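Local structure of beta-lactamase-related domain-containing protein (Bacteroides dorei DSM 17855, 5TGF) at residues A[65-70]-A[169-174]; A[151-156]-A[197-202]; A[71-76]-A[228-233]; A[179-184]-A[203-208]; A[60-65]-A[212-217]. The protein is probably a serine beta-lactamase-like hydrolase, although neither its substrate nor its reaction has been established, and it can bind calcium. All coordinates share one frame; numbering follows the deposited sequence.

Contact 1: A[65-70]-A[169-174]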
# COMPACT_ATOMS: atom_id res chain seq x y z
N ALA A 65 -4.42 1.69 4.96
CA ALA A 65 -5.55 0.78 5.14
C ALA A 65 -5.53 0.14 6.55
O ALA A 65 -6.59 -0.04 7.17
CB ALA A 65 -5.53 -0.29 4.07
N ALA A 66 -4.34 -0.20 7.03
CA ALA A 66 -4.21 -0.74 8.41
C ALA A 66 -4.60 0.28 9.50
O ALA A 66 -5.21 -0.11 10.50
CB ALA A 66 -2.81 -1.26 8.64
N VAL A 67 -4.30 1.56 9.31
CA VAL A 67 -4.71 2.58 10.28
C VAL A 67 -6.25 2.64 10.33
O VAL A 67 -6.86 2.62 11.40
CB VAL A 67 -4.13 3.96 9.93
CG1 VAL A 67 -4.67 5.03 10.87
CG2 VAL A 67 -2.62 3.95 9.98
N ILE A 68 -6.88 2.66 9.15
CA ILE A 68 -8.33 2.67 9.05
C ILE A 68 -8.94 1.37 9.63
O ILE A 68 -9.94 1.44 10.36
CB ILE A 68 -8.80 2.92 7.60
CG1 ILE A 68 -8.29 4.27 7.10
CG2 ILE A 68 -10.33 2.78 7.48
CD1 ILE A 68 -8.51 4.49 5.62
N GLY A 69 -8.32 0.23 9.36
CA GLY A 69 -8.74 -1.01 9.99
C GLY A 69 -8.69 -0.96 11.53
O GLY A 69 -9.55 -1.54 12.21
N ALA A 70 -7.71 -0.30 12.10
CA ALA A 70 -7.62 -0.18 13.57
C ALA A 70 -8.76 0.71 14.13
O ALA A 70 -9.28 0.48 15.24
CB ALA A 70 -6.26 0.32 13.99
N PRO A 169 -1.68 11.63 13.57
CA PRO A 169 -1.62 11.20 14.97
C PRO A 169 -2.23 9.83 15.20
O PRO A 169 -1.68 9.05 16.01
CB PRO A 169 -2.43 12.27 15.72
CG PRO A 169 -2.39 13.45 14.87
CD PRO A 169 -2.10 13.03 13.45
N LEU A 170 -3.28 9.50 14.47
CA LEU A 170 -3.84 8.15 14.52
C LEU A 170 -2.86 7.07 14.10
O LEU A 170 -2.76 6.02 14.73
CB LEU A 170 -5.11 8.04 13.69
CG LEU A 170 -6.35 8.71 14.27
CD1 LEU A 170 -7.43 8.68 13.21
CD2 LEU A 170 -6.80 7.98 15.56
N PHE A 171 -2.11 7.33 13.04
CA PHE A 171 -1.11 6.38 12.60
C PHE A 171 -0.10 6.11 13.72
O PHE A 171 0.28 4.97 13.94
CB PHE A 171 -0.37 6.90 11.37
CG PHE A 171 0.86 6.11 11.01
CD1 PHE A 171 0.81 4.74 10.84
CD2 PHE A 171 2.06 6.77 10.80
CE1 PHE A 171 1.97 4.03 10.53
CE2 PHE A 171 3.20 6.07 10.52
CZ PHE A 171 3.14 4.69 10.35
N GLN A 172 0.35 7.17 14.38
CA GLN A 172 1.35 7.02 15.43
C GLN A 172 0.72 6.28 16.63
O GLN A 172 1.33 5.40 17.18
CB GLN A 172 1.91 8.37 15.88
CG GLN A 172 2.63 9.18 14.77
CD GLN A 172 3.85 8.47 14.19
OE1 GLN A 172 4.51 7.65 14.86
NE2 GLN A 172 4.22 8.85 12.97
N GLU A 173 -0.50 6.63 16.99
CA GLU A 173 -1.13 6.03 18.18
C GLU A 173 -1.44 4.53 17.96
O GLU A 173 -1.09 3.69 18.80
CB GLU A 173 -2.38 6.80 18.57
CG GLU A 173 -3.14 6.15 19.74
CD GLU A 173 -4.55 6.70 19.92
OE1 GLU A 173 -4.90 7.72 19.28
OE2 GLU A 173 -5.32 6.08 20.70
N LEU A 174 -2.02 4.20 16.82
CA LEU A 174 -2.63 2.89 16.58
C LEU A 174 -1.72 1.85 15.89
O LEU A 174 -1.96 0.65 16.01
CB LEU A 174 -3.90 3.06 15.74
CG LEU A 174 -5.01 3.88 16.36
CD1 LEU A 174 -6.20 3.94 15.43
CD2 LEU A 174 -5.43 3.31 17.71
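Helices 60-74 and 167-179 cross at 73°, with segment axes 9.7 Å apart, and come closest where the CA atoms of V67 and F171 lie 5.7 Å from each other. V67 is the wedge of this crossing. Its CG1 stands anti to the backbone N (chi1 175°) and rests against the backbone N of F171 and the CB of L170, whereas the other branch, CG2, points at the aromatic side chain, 3.6 Å from CD1 of F171. The two side chains cross at about a right angle, and the methyl meets the ring obliquely. One turn further on, A70 offers only its CB, which lies 3.9 Å from CD1 of L174; the leucine CG, anti to its carbonyl carbon, carries that methyl toward the alanine. Every touching residue is buried, and the contact is wholly apolar. F171 also packs edge-to-face on F186 and touches V63 of helix 60-74, while I175 adds to the surface around V67. This is apolar helix-helix packing on small and branched aliphatic residues, as in the helical region of the serine beta-lactamase and penicillin-binding protein fold, where the helix that follows the catalytic serine runs through the core; helix 60-74 is probably its counterpart.

Contact 2: A[151-156]-A[197-202]; sequences AMQIAG and PMLGGG
The short helix 198-201 docks by its first turn on helix 150-163, within the helical region of the beta-lactamase-like fold and beside the putative SxxK lysine, K61, which M152 touches and G200 O binds. P197, preceded by a cis peptide bond and sitting at the N-cap, lays its CB against the Q153 carboxamide, 3.5 Å from CD. The Q153 chain is bent at chi2 (-72°), which brings that amide over to the helix start. M198 turns its selenium end away, but its backbone N reaches water 1 at 2.8 Å, and Q153 NE2 makes a weak bond to the same water. L199 follows with a straight though weak bond, its N 3.3 Å from Q153 OE1 at 176°. Its side chain lies in the interface between the helices: CB meets CE of M152 at 4.0 Å, and CD2 slots between the carbonyl O of M152, 3.2 Å away, and G156, whose lack of a side chain lets the methyl come within 3.7 Å of CA. One glutamine thus serves three successive amides of the turn, directly or through water, the last being G200: its N donates a hydrogen bond to water 2, which in turn donates to Q153 OE1 over 2.6 Å.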
# COMPACT_ATOMS: atom_id res chain seq x y z
N ALA A 151 -9.69 9.09 -3.54
CA ALA A 151 -10.68 8.35 -2.78
C ALA A 151 -10.18 7.98 -1.40
O ALA A 151 -10.94 8.03 -0.43
CB ALA A 151 -11.14 7.11 -3.52
N MSE A 152 -8.89 7.67 -1.28
CA MSE A 152 -8.34 7.29 0.02
C MSE A 152 -8.29 8.47 0.95
O MSE A 152 -8.26 8.29 2.16
CB MSE A 152 -7.01 6.55 -0.11
CG MSE A 152 -7.33 5.17 -0.68
SE MSE A 152 -5.68 4.13 -0.87
CE MSE A 152 -4.88 4.39 0.90
N GLN A 153 -8.23 9.69 0.41
CA GLN A 153 -8.34 10.89 1.26
C GLN A 153 -9.66 10.92 1.98
O GLN A 153 -9.72 11.22 3.17
CB GLN A 153 -8.18 12.19 0.48
CG GLN A 153 -6.90 12.31 -0.30
CD GLN A 153 -5.70 12.53 0.59
OE1 GLN A 153 -5.10 11.57 1.09
NE2 GLN A 153 -5.34 13.79 0.78
N ILE A 154 -10.72 10.57 1.27
CA ILE A 154 -12.06 10.51 1.87
C ILE A 154 -12.11 9.41 2.92
O ILE A 154 -12.61 9.65 4.03
CB ILE A 154 -13.13 10.26 0.80
CG1 ILE A 154 -13.12 11.37 -0.26
CG2 ILE A 154 -14.51 10.14 1.43
CD1 ILE A 154 -14.20 11.17 -1.30
N ALA A 155 -11.59 8.23 2.60
CA ALA A 155 -11.51 7.12 3.55
C ALA A 155 -10.80 7.53 4.83
O ALA A 155 -11.28 7.26 5.94
CB ALA A 155 -10.82 5.89 2.93
N GLY A 156 -9.65 8.18 4.68
CA GLY A 156 -8.92 8.67 5.82
C GLY A 156 -9.72 9.66 6.67
O GLY A 156 -9.63 9.63 7.90
N PRO A 197 -1.16 12.03 -2.80
CA PRO A 197 -1.67 12.71 -1.60
C PRO A 197 -1.31 11.94 -0.33
O PRO A 197 -0.66 10.90 -0.42
CB PRO A 197 -3.18 12.74 -1.80
CG PRO A 197 -3.48 11.73 -2.82
CD PRO A 197 -2.22 11.35 -3.55
N MSE A 198 -1.71 12.46 0.82
CA MSE A 198 -1.25 11.89 2.13
C MSE A 198 -1.28 10.38 2.17
O MSE A 198 -0.26 9.72 2.44
CB MSE A 198 -2.08 12.51 3.27
CG MSE A 198 -1.48 12.16 4.64
SE MSE A 198 -2.66 12.73 6.12
CE MSE A 198 -2.42 14.66 5.86
N LEU A 199 -2.47 9.79 2.08
CA LEU A 199 -2.61 8.36 2.34
C LEU A 199 -2.02 7.61 1.15
O LEU A 199 -1.30 6.60 1.32
CB LEU A 199 -4.06 7.92 2.53
CG LEU A 199 -4.59 8.01 3.99
CD1 LEU A 199 -4.71 9.47 4.41
CD2 LEU A 199 -5.92 7.29 4.16
N GLY A 200 -2.41 8.03 -0.04
CA GLY A 200 -2.07 7.23 -1.23
C GLY A 200 -0.57 7.19 -1.51
O GLY A 200 -0.03 6.18 -1.97
N GLY A 201 0.12 8.28 -1.21
CA GLY A 201 1.50 8.43 -1.57
C GLY A 201 2.40 9.17 -0.60
O GLY A 201 3.56 9.35 -0.93
N GLY A 202 1.93 9.49 0.60
CA GLY A 202 2.70 10.36 1.48
C GLY A 202 3.75 9.73 2.38
O GLY A 202 4.60 10.44 2.93
O HOH W 1 -2.73 15.12 0.88
O HOH W 2 -4.83 9.46 -0.42

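Contact 3: A[71-76]-A[228-233]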
# COMPACT_ATOMS: atom_id res chain seq x y z
N VAL A 71 -9.20 1.67 13.34
CA VAL A 71 -10.34 2.50 13.69
C VAL A 71 -11.63 1.70 13.57
O VAL A 71 -12.50 1.76 14.46
CB VAL A 71 -10.38 3.79 12.82
CG1 VAL A 71 -11.64 4.58 13.06
CG2 VAL A 71 -9.14 4.62 13.10
N VAL A 72 -11.77 0.93 12.50
CA VAL A 72 -12.92 0.06 12.33
C VAL A 72 -13.05 -0.91 13.52
O VAL A 72 -14.15 -1.19 13.96
CB VAL A 72 -12.86 -0.71 11.01
CG1 VAL A 72 -13.80 -1.91 10.99
CG2 VAL A 72 -13.14 0.26 9.85
N ASP A 73 -11.92 -1.41 13.99
CA ASP A 73 -11.91 -2.31 15.14
C ASP A 73 -12.43 -1.65 16.44
O ASP A 73 -12.94 -2.35 17.31
CB ASP A 73 -10.49 -2.87 15.36
CG ASP A 73 -10.09 -3.93 14.32
OD1 ASP A 73 -10.95 -4.36 13.50
OD2 ASP A 73 -8.91 -4.33 14.28
N ARG A 74 -12.25 -0.34 16.58
CA ARG A 74 -12.49 0.41 17.84
C ARG A 74 -13.78 1.27 17.87
O ARG A 74 -14.07 1.89 18.89
CB ARG A 74 -11.33 1.36 18.12
CG ARG A 74 -10.08 0.70 18.63
CD ARG A 74 -8.92 1.67 18.55
NE ARG A 74 -7.71 1.14 19.16
CZ ARG A 74 -6.96 0.19 18.64
NH1 ARG A 74 -7.27 -0.37 17.47
NH2 ARG A 74 -5.88 -0.21 19.29
N THR A 75 -14.47 1.40 16.75
CA THR A 75 -15.59 2.35 16.63
C THR A 75 -16.72 1.69 15.86
O THR A 75 -16.62 0.55 15.44
CB THR A 75 -15.16 3.62 15.87
OG1 THR A 75 -14.80 3.27 14.54
CG2 THR A 75 -14.01 4.35 16.57
N ASP A 76 -17.82 2.41 15.66
CA ASP A 76 -18.92 1.96 14.81
C ASP A 76 -18.61 2.11 13.30
O ASP A 76 -19.42 1.71 12.47
CB ASP A 76 -20.18 2.76 15.16
CG ASP A 76 -21.44 2.27 14.44
OD1 ASP A 76 -21.80 1.08 14.56
OD2 ASP A 76 -22.09 3.08 13.77
N ILE A 228 -3.00 -5.88 17.41
CA ILE A 228 -2.88 -4.56 16.76
C ILE A 228 -4.04 -4.38 15.78
O ILE A 228 -4.67 -3.32 15.72
CB ILE A 228 -1.51 -4.41 16.06
CG1 ILE A 228 -0.38 -4.68 17.05
CG2 ILE A 228 -1.41 -3.03 15.41
CD1 ILE A 228 -0.41 -3.76 18.25
N LEU A 229 -4.34 -5.43 15.03
CA LEU A 229 -5.56 -5.52 14.25
C LEU A 229 -6.25 -6.83 14.59
O LEU A 229 -5.60 -7.84 14.85
CB LEU A 229 -5.21 -5.51 12.74
CG LEU A 229 -4.69 -4.16 12.20
CD1 LEU A 229 -4.14 -4.39 10.79
CD2 LEU A 229 -5.79 -3.10 12.25
N LYS A 230 -7.57 -6.84 14.51
CA LYS A 230 -8.31 -8.09 14.64
C LYS A 230 -8.07 -9.03 13.46
O LYS A 230 -7.91 -8.57 12.32
CB LYS A 230 -9.78 -7.80 14.77
CG LYS A 230 -10.14 -7.08 16.04
CD LYS A 230 -11.60 -7.29 16.34
CE LYS A 230 -12.05 -6.40 17.48
NZ LYS A 230 -12.94 -5.33 16.95
N PRO A 231 -8.02 -10.34 13.71
CA PRO A 231 -7.78 -11.29 12.63
C PRO A 231 -8.74 -11.12 11.48
O PRO A 231 -8.31 -11.18 10.31
CB PRO A 231 -7.98 -12.66 13.30
CG PRO A 231 -7.74 -12.42 14.74
CD PRO A 231 -8.23 -11.03 15.01
N GLU A 232 -10.01 -10.86 11.78
CA GLU A 232 -11.00 -10.67 10.71
C GLU A 232 -10.73 -9.44 9.84
O GLU A 232 -11.07 -9.41 8.67
CB GLU A 232 -12.43 -10.58 11.27
CG GLU A 232 -12.63 -9.54 12.35
CD GLU A 232 -12.48 -10.11 13.77
OE1 GLU A 232 -11.70 -11.09 13.96
OE2 GLU A 232 -13.12 -9.54 14.68
N THR A 233 -10.15 -8.42 10.45
CA THR A 233 -9.84 -7.17 9.75
C THR A 233 -8.71 -7.41 8.74
O THR A 233 -8.83 -7.02 7.59
CB THR A 233 -9.48 -6.11 10.77
OG1 THR A 233 -10.62 -5.91 11.62
CG2 THR A 233 -9.04 -4.79 10.08
O HOH W 3 -7.33 -2.92 16.24
O HOH W 4 -3.98 -0.82 17.10
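D73 and T233 reach toward each other tip to tip, while D73 and K230 slide past one another in opposite directions, so the aspartate is gripped from several sides. Its OD1 accepts a very short 2.5 Å hydrogen bond from T233 OG1 on the syn lone pair. OD2 is met from above the carboxylate plane by K230 N at 2.9 Å, with a nearly straight angle of 173°. The lysine chain then runs back alongside D73, CG 3.5 Å from OD2, and bends at chi4 to place NZ in the plane of the D73 carbonyl, 3.0 Å from O and on a lone pair. NZ is 4.1 Å from D73 OD1, so its charge may steady the carboxylate without a salt bridge. D73 thereby ties the C-terminal end of helix 60-74 to the start of helix 231-238, whose N-cap position is K230. V72 on the last turn and T75 just beyond it bind Ca(2+), with L77, in a structure of this protein; no ion is bound here. R74 NH1 bonds A70 O and, weakly, water 3 (2.8 Å), which donates to D73 OD2 and I228 O; water 4 donates to I228 O and accepts a weak bond from R74 NH2.

Contact 4: A[179-184]-A[203-208]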
# COMPACT_ATOMS: atom_id res chain seq x y z
N LEU A 179 3.98 -0.88 17.45
CA LEU A 179 4.96 -1.71 16.73
C LEU A 179 6.42 -1.26 16.87
O LEU A 179 7.33 -1.92 16.37
CB LEU A 179 4.60 -1.80 15.24
CG LEU A 179 3.30 -2.56 14.96
CD1 LEU A 179 2.97 -2.56 13.48
CD2 LEU A 179 3.32 -3.98 15.50
N GLY A 180 6.66 -0.11 17.50
CA GLY A 180 7.99 0.42 17.60
C GLY A 180 8.57 0.96 16.29
O GLY A 180 9.79 0.95 16.10
N MSE A 181 7.69 1.42 15.40
CA MSE A 181 8.12 2.12 14.20
C MSE A 181 8.47 3.55 14.62
O MSE A 181 7.58 4.30 15.00
CB MSE A 181 7.02 2.11 13.14
CG MSE A 181 6.73 0.70 12.59
SE MSE A 181 5.01 0.79 11.60
CE MSE A 181 5.62 1.64 9.95
N THR A 182 9.72 3.94 14.56
CA THR A 182 10.09 5.26 15.12
C THR A 182 10.49 6.33 14.13
O THR A 182 10.75 7.47 14.54
CB THR A 182 11.23 5.14 16.15
OG1 THR A 182 12.32 4.47 15.55
CG2 THR A 182 10.71 4.36 17.38
N HIS A 183 10.54 6.00 12.85
CA HIS A 183 10.94 6.98 11.86
C HIS A 183 9.96 7.04 10.68
O HIS A 183 10.39 7.22 9.56
CB HIS A 183 12.35 6.63 11.34
CG HIS A 183 13.40 6.64 12.40
ND1 HIS A 183 13.92 5.49 12.95
CD2 HIS A 183 14.01 7.67 13.05
CE1 HIS A 183 14.81 5.80 13.88
NE2 HIS A 183 14.86 7.12 13.98
N SER A 184 8.68 6.81 10.93
CA SER A 184 7.69 6.83 9.87
C SER A 184 6.67 7.95 10.03
O SER A 184 6.31 8.30 11.15
CB SER A 184 6.96 5.49 9.81
OG SER A 184 7.86 4.46 9.49
N LEU A 203 3.66 8.41 2.57
CA LEU A 203 4.44 7.71 3.60
C LEU A 203 5.95 7.84 3.40
O LEU A 203 6.51 7.60 2.30
CB LEU A 203 4.04 6.22 3.68
CG LEU A 203 4.79 5.45 4.78
CD1 LEU A 203 4.43 5.96 6.18
CD2 LEU A 203 4.50 3.97 4.73
N CYS A 204 6.60 8.32 4.46
CA CYS A 204 8.04 8.27 4.62
C CYS A 204 8.35 7.21 5.68
O CYS A 204 7.73 7.23 6.74
CB CYS A 204 8.53 9.64 5.08
SG CYS A 204 10.33 9.84 5.05
N THR A 205 9.25 6.27 5.38
CA THR A 205 9.54 5.16 6.28
C THR A 205 10.98 4.63 6.10
O THR A 205 11.79 5.22 5.42
CB THR A 205 8.49 4.05 6.14
OG1 THR A 205 8.53 3.15 7.27
CG2 THR A 205 8.63 3.29 4.86
N THR A 206 11.29 3.56 6.81
CA THR A 206 12.61 2.93 6.73
C THR A 206 12.41 1.44 6.51
O THR A 206 11.32 0.92 6.77
CB THR A 206 13.40 3.16 8.02
OG1 THR A 206 12.70 2.55 9.11
CG2 THR A 206 13.56 4.64 8.34
N LEU A 207 13.48 0.74 6.16
CA LEU A 207 13.44 -0.70 6.09
C LEU A 207 13.03 -1.31 7.44
O LEU A 207 12.11 -2.15 7.47
CB LEU A 207 14.79 -1.27 5.69
CG LEU A 207 14.86 -2.81 5.67
CD1 LEU A 207 13.97 -3.36 4.56
CD2 LEU A 207 16.29 -3.33 5.55
N ASN A 208 13.65 -0.84 8.55
CA ASN A 208 13.40 -1.42 9.86
C ASN A 208 11.97 -1.18 10.31
O ASN A 208 11.32 -2.09 10.80
CB ASN A 208 14.40 -0.90 10.91
CG ASN A 208 15.81 -1.41 10.69
OD1 ASN A 208 16.02 -2.43 10.02
ND2 ASN A 208 16.81 -0.66 11.19
O HOH W 5 14.06 2.91 11.39
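S184 and T205 meet through their hydroxyls, T205 OG1 donating to S184 OG across 2.7 Å. The serine OG is anti to its carbonyl carbon and the threonine OG1 anti to its backbone N, which turns the two oxygens toward each other in a buried spot. Just beside this bond the backbones come together, with S184 CA 3.2 Å from C204 O in a CA-H...O contact. One residue before S184 and one after T205, H183 CB rests on T206 CG2 at 3.8 Å, and water 5 bridges H183 ND1, 3.0 Å away, to T206 OG1, 2.7 Å away. Behind these pairs stands D209: its OD2 takes S184 OG and H183 N, and its OD1 takes T182 N, so one carboxylate at the start of helix 207-218 pins three successive residues of the loop. T206, at the N-cap of that helix, bonds D209 N through OG1 and so belongs to the same network. The loop itself leaves helix 167-179 by a Schellman motif at G180, whose phi is +71°. This clasp therefore joins the exit of helix 167-179 to the start of helix 207-218, alongside strand 204-205, which pairs antiparallel with strand 54-55.

Contact 5: A[60-65]-A[212-217]; sequences GKWVAA and RFLKMI
The first turns of helix 60-74 carry K61 of a probable SxxK motif, the signature of serine beta-lactamases and penicillin-binding proteins; its NZ bonds S58 OG, Y147 OH and G200 O. The flank of this helix bearing W62 and V63 packs against helix 207-218, the segment axes crossing at 56° and 11.4 Å apart. W62 and F213 form a T-shaped pair: the phenylalanine presents its edge to the face of the indole, the planes stand at 83°, and the centroids of the F213 ring and the W62 five-membered ring are 5.2 Å apart. The edge atom CE2 of F213 lies 3.8 Å from CG of W62. On the same indole face, L214 extends CD2 over the six-membered ring in a CH-pi contact, 4.0 Å from its centroid. I217 approaches tip to tip, its CG2 3.9 Å from CZ2 of W62. F213 is itself clamped. V63 CG2, anti to its carbonyl carbon, sits almost exactly above the middle of the F213 ring, 3.8 Å from the centroid and 7° off the normal, while CG1 of I217 touches the opposite face near the rim. Both faces and one edge of the ring are engaged, which probably limits its rotation. Outward from here, W62 and I217 reach I296 of strand 293-297, L214 packs on Y303 and F305 of strand 302-307, and V63 touches F171, so the pair packs against the six-stranded antiparallel sheet on one flank and, through V63, against helix 167-179.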
# COMPACT_ATOMS: atom_id res chain seq x y z
N GLY A 60 2.82 3.03 1.08
CA GLY A 60 1.99 3.46 2.20
C GLY A 60 0.51 3.14 2.15
O GLY A 60 -0.15 3.22 3.19
N LYS A 61 -0.04 2.73 1.00
CA LYS A 61 -1.47 2.40 0.92
C LYS A 61 -1.80 1.26 1.87
O LYS A 61 -2.84 1.28 2.51
CB LYS A 61 -1.92 2.09 -0.51
CG LYS A 61 -2.07 3.30 -1.40
CD LYS A 61 -2.62 2.94 -2.79
CE LYS A 61 -2.90 4.15 -3.66
NZ LYS A 61 -1.70 4.87 -4.15
N TRP A 62 -0.91 0.28 1.95
CA TRP A 62 -1.09 -0.88 2.83
C TRP A 62 -1.16 -0.44 4.28
O TRP A 62 -2.02 -0.86 5.03
CB TRP A 62 0.06 -1.87 2.62
CG TRP A 62 -0.23 -3.30 3.04
CD1 TRP A 62 -1.28 -3.79 3.81
CD2 TRP A 62 0.55 -4.43 2.68
NE1 TRP A 62 -1.20 -5.16 3.91
CE2 TRP A 62 -0.07 -5.58 3.25
CE3 TRP A 62 1.71 -4.59 1.92
CZ2 TRP A 62 0.44 -6.86 3.08
CZ3 TRP A 62 2.19 -5.86 1.71
CH2 TRP A 62 1.54 -7.00 2.28
N VAL A 63 -0.20 0.39 4.67
CA VAL A 63 -0.15 0.95 6.04
C VAL A 63 -1.36 1.83 6.32
O VAL A 63 -1.95 1.76 7.39
CB VAL A 63 1.16 1.72 6.28
CG1 VAL A 63 1.19 2.28 7.72
CG2 VAL A 63 2.36 0.83 6.00
N ALA A 64 -1.78 2.64 5.36
CA ALA A 64 -2.94 3.52 5.59
C ALA A 64 -4.24 2.74 5.75
O ALA A 64 -5.07 3.05 6.63
CB ALA A 64 -3.05 4.53 4.46
N ALA A 65 -4.42 1.69 4.96
CA ALA A 65 -5.55 0.78 5.14
C ALA A 65 -5.53 0.14 6.55
O ALA A 65 -6.59 -0.04 7.17
CB ALA A 65 -5.53 -0.29 4.07
N ARG A 212 8.64 -4.20 10.58
CA ARG A 212 7.80 -4.40 11.77
C ARG A 212 6.33 -4.46 11.44
O ARG A 212 5.58 -5.32 11.98
CB ARG A 212 8.04 -3.32 12.85
CG ARG A 212 9.45 -3.29 13.41
CD ARG A 212 9.74 -1.97 14.10
NE ARG A 212 11.06 -1.99 14.70
CZ ARG A 212 11.30 -2.34 15.95
NH1 ARG A 212 10.32 -2.63 16.77
NH2 ARG A 212 12.54 -2.37 16.39
N PHE A 213 5.90 -3.57 10.54
CA PHE A 213 4.54 -3.57 10.02
C PHE A 213 4.16 -4.89 9.34
O PHE A 213 3.11 -5.45 9.62
CB PHE A 213 4.37 -2.40 9.01
CG PHE A 213 3.04 -2.42 8.31
CD1 PHE A 213 1.89 -2.05 8.98
CD2 PHE A 213 2.92 -2.90 7.00
CE1 PHE A 213 0.65 -2.12 8.35
CE2 PHE A 213 1.68 -2.97 6.36
CZ PHE A 213 0.53 -2.58 7.04
N LEU A 214 5.02 -5.36 8.42
CA LEU A 214 4.77 -6.59 7.66
C LEU A 214 4.71 -7.84 8.59
O LEU A 214 3.84 -8.70 8.43
CB LEU A 214 5.83 -6.78 6.59
CG LEU A 214 5.71 -5.91 5.33
CD1 LEU A 214 6.94 -6.09 4.47
CD2 LEU A 214 4.43 -6.20 4.56
N LYS A 215 5.57 -7.87 9.60
CA LYS A 215 5.54 -8.94 10.60
C LYS A 215 4.17 -9.01 11.28
O LYS A 215 3.57 -10.09 11.41
CB LYS A 215 6.64 -8.73 11.64
CG LYS A 215 6.77 -9.87 12.67
CD LYS A 215 7.76 -9.57 13.78
CE LYS A 215 7.83 -10.76 14.75
NZ LYS A 215 8.75 -10.50 15.89
N MSE A 216 3.66 -7.86 11.70
CA MSE A 216 2.32 -7.75 12.25
C MSE A 216 1.28 -8.31 11.32
O MSE A 216 0.40 -9.06 11.74
CB MSE A 216 2.02 -6.30 12.65
CG MSE A 216 0.67 -6.16 13.36
SE MSE A 216 -0.79 -5.73 12.10
CE MSE A 216 -0.18 -3.96 11.48
N ILE A 217 1.30 -7.89 10.04
CA ILE A 217 0.32 -8.37 9.09
C ILE A 217 0.45 -9.88 8.89
O ILE A 217 -0.56 -10.58 8.77
CB ILE A 217 0.48 -7.62 7.72
CG1 ILE A 217 0.12 -6.15 7.88
CG2 ILE A 217 -0.41 -8.21 6.65
CD1 ILE A 217 -1.34 -5.86 8.18

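Helix 60-74 is the common axis: contacts 5, 1 and 3 follow one another along it, contacts 1 and 5 sharing A65, contact 1 lying about 10 Å, between centres, from both contact 3 and contact 5. Contact 2 touches it at K61, A64 and I68, and contact 4 meets contact 1 through F171 and contact 5 through R212 and L203. In sequence, contacts 1, 3 and 5 bring chain 99 to 152 residues away back onto helix 60-74, whereas contacts 2 and 4 close shorter loops. The putative SxxK lysine lies at the end where contacts 2 and 5 meet; calcium-binding V72 and T75 lie within contact 3 at the other, with L77 just beyond.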